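Side-chain contact in ubiquitin-conjugating enzyme E2, putative (Trypanosoma cruzi, PDB 4DS2), which probably belongs to the ubiquitin-conjugating enzymes, which carry activated ubiquitin as a thioester on a cysteine and help pass it to target proteins: residues D117-A120 / S121-I124. Numbering follows the deposited sequence.
Sequences DQHA and SDVI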
ATOM      1  N   ASP A 117     -17.512  -1.698   7.508  1.00 39.75           N
ATOM      2  CA  ASP A 117     -17.994  -0.469   6.906  1.00 42.69           C
ATOM      3  C   ASP A 117     -17.091   0.074   5.727  1.00 42.74           C
ATOM      4  O   ASP A 117     -17.574   0.566   4.689  1.00 41.78           O
ATOM      5  CB  ASP A 117     -18.017   0.476   8.164  1.00 45.01           C
ATOM      6  CG  ASP A 117     -18.712   1.747   7.945  1.00 49.88           C
ATOM      7  OD1 ASP A 117     -18.814   2.180   6.789  1.00 61.96           O
ATOM      8  OD2 ASP A 117     -19.150   2.348   8.931  1.00 50.76           O
ATOM      9  N   GLN A 118     -15.776  -0.015   5.922  1.00 40.56           N
ATOM     10  CA  GLN A 118     -14.796   0.633   5.048  1.00 40.07           C
ATOM     11  C   GLN A 118     -14.519  -0.143   3.768  1.00 39.59           C
ATOM     12  O   GLN A 118     -14.837  -1.330   3.689  1.00 38.78           O
ATOM     13  CB  GLN A 118     -13.478   0.830   5.790  1.00 38.26           C
ATOM     14  CG  GLN A 118     -13.524   1.887   6.880  1.00 39.91           C
ATOM     15  CD  GLN A 118     -12.265   1.889   7.755  1.00 38.35           C
ATOM     16  OE1 GLN A 118     -12.291   1.385   8.859  1.00 37.82           O
ATOM     17  NE2 GLN A 118     -11.178   2.467   7.268  1.00 36.31           N
ATOM     18  N   HIS A 119     -13.893   0.542   2.801  1.00 38.75           N
ATOM     19  CA  HIS A 119     -13.727   0.052   1.446  1.00 39.92           C
ATOM     20  C   HIS A 119     -12.291  -0.298   1.135  1.00 39.39           C
ATOM     21  O   HIS A 119     -11.372   0.261   1.719  1.00 38.80           O
ATOM     22  CB  HIS A 119     -14.218   1.108   0.464  1.00 42.76           C
ATOM     23  CG  HIS A 119     -15.717   1.308   0.471  1.00 46.34           C
ATOM     24  ND1 HIS A 119     -16.399   1.699   1.560  1.00 47.94           N
ATOM     25  CD2 HIS A 119     -16.667   1.143  -0.544  1.00 50.92           C
ATOM     26  CE1 HIS A 119     -17.713   1.796   1.267  1.00 50.08           C
ATOM     27  NE2 HIS A 119     -17.879   1.451  -0.022  1.00 51.86           N
ATOM     28  N   ALA A 120     -12.085  -1.249   0.226  1.00 39.58           N
ATOM     29  CA  ALA A 120     -10.749  -1.627  -0.256  1.00 41.22           C
ATOM     30  C   ALA A 120      -9.896  -0.428  -0.600  1.00 42.51           C
ATOM     31  O   ALA A 120      -8.741  -0.416  -0.280  1.00 41.16           O
ATOM     32  CB  ALA A 120     -10.845  -2.520  -1.495  1.00 42.12           C
ATOM     33  N   SER A 121     -10.478   0.551  -1.283  1.00 46.51           N
ATOM     34  CA  SER A 121      -9.858   1.869  -1.503  1.00 49.55           C
ATOM     35  C   SER A 121      -9.221   2.491  -0.271  1.00 50.51           C
ATOM     36  O   SER A 121      -8.110   3.017  -0.334  1.00 51.96           O
ATOM     37  CB  SER A 121     -10.932   2.842  -1.963  1.00 53.18           C
ATOM     38  OG  SER A 121     -11.660   2.266  -3.023  1.00 59.71           O
ATOM     39  N   ASP A 122      -9.975   2.490   0.833  1.00 51.88           N
ATOM     40  CA  ASP A 122      -9.542   3.100   2.115  1.00 47.75           C
ATOM     41  C   ASP A 122      -8.321   2.372   2.670  1.00 45.06           C
ATOM     42  O   ASP A 122      -7.368   2.988   3.096  1.00 47.00           O
ATOM     43  CB  ASP A 122     -10.713   3.121   3.108  1.00 47.54           C
ATOM     44  CG  ASP A 122     -11.931   3.945   2.579  1.00 51.90           C
ATOM     45  OD1 ASP A 122     -11.731   4.840   1.730  1.00 52.57           O
ATOM     46  OD2 ASP A 122     -13.098   3.694   2.979  1.00 56.12           O
ATOM     47  N   VAL A 123      -8.328   1.052   2.570  1.00 42.88           N
ATOM     48  CA  VAL A 123      -7.203   0.224   2.962  1.00 40.00           C
ATOM     49  C   VAL A 123      -5.959   0.516   2.125  1.00 41.29           C
ATOM     50  O   VAL A 123      -4.818   0.496   2.620  1.00 39.52           O
ATOM     51  CB  VAL A 123      -7.539  -1.274   2.752  1.00 38.84           C
ATOM     52  CG1 VAL A 123      -6.318  -2.133   3.055  1.00 35.78           C
ATOM     53  CG2 VAL A 123      -8.775  -1.686   3.552  1.00 37.31           C
ATOM     54  N   ILE A 124      -6.172   0.749   0.834  1.00 41.99           N
ATOM     55  CA  ILE A 124      -5.053   0.928  -0.074  1.00 42.27           C
ATOM     56  C   ILE A 124      -4.440   2.295   0.166  1.00 41.89           C
ATOM     57  O   ILE A 124      -3.225   2.418   0.197  1.00 42.04           O
ATOM     58  CB  ILE A 124      -5.441   0.733  -1.564  1.00 43.17           C
ATOM     59  CG1 ILE A 124      -6.027  -0.680  -1.797  1.00 43.43           C
ATOM     60  CG2 ILE A 124      -4.210   0.929  -2.462  1.00 42.49           C
ATOM     61  CD1 ILE A 124      -6.880  -0.813  -3.055  1.00 41.73           C
TER
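D122, in the first turn of helix 120-132, reaches back along the chain to H119, the N-cap residue, and takes the amide of H119 on its carboxylate: H119 N donates to D122 OD2 over 3.3 Å in a fairly straight bond. The donor arrives from above the carboxylate plane, 46° out of it. D122 CG stands beside its own backbone N (chi1 -60°), which folds the acid back toward the start of the helix.

The main chain supplies the remaining bonds. H119 O receives V123 N at 3.3 Å and a weaker, more bent bond from D122 N at 2.8 Å. One residue on, A120 O accepts I124 N at 3.0 Å, an ordinary i to i+4 helical bond.

Side-chain contacts are looser. The H119 imidazole and the D122 carboxylate extend alongside each other in a common direction, their planes 63° apart; H119 ND1 remains 4.1 Å from D122 OD2. H119 CB lies 3.8 Å from D122 OD2. On the buried side, I124 lays CG1 and CD1 against A120 O while touching L20 of helix 11-27 and L54 of strand 51-57. Helix 11-27 also meets the cap directly: D16 accepts the amide of A120, R12 binds Q118 O, and K15 makes a weak hydrogen bond to H119 NE2, consistent with a neutral imidazole.

With an acid three residues beyond the N-cap returning to the cap amide, the contact has the reciprocal half of a capping box, although histidine occupies the cap itself. The cap bond thus rests on the H119 amide. Negative charge at a helix N-terminus should suit the helix dipole, and a long, weak ion pair from K125 NZ to D122 OD1 would probably be a second influence on the acid.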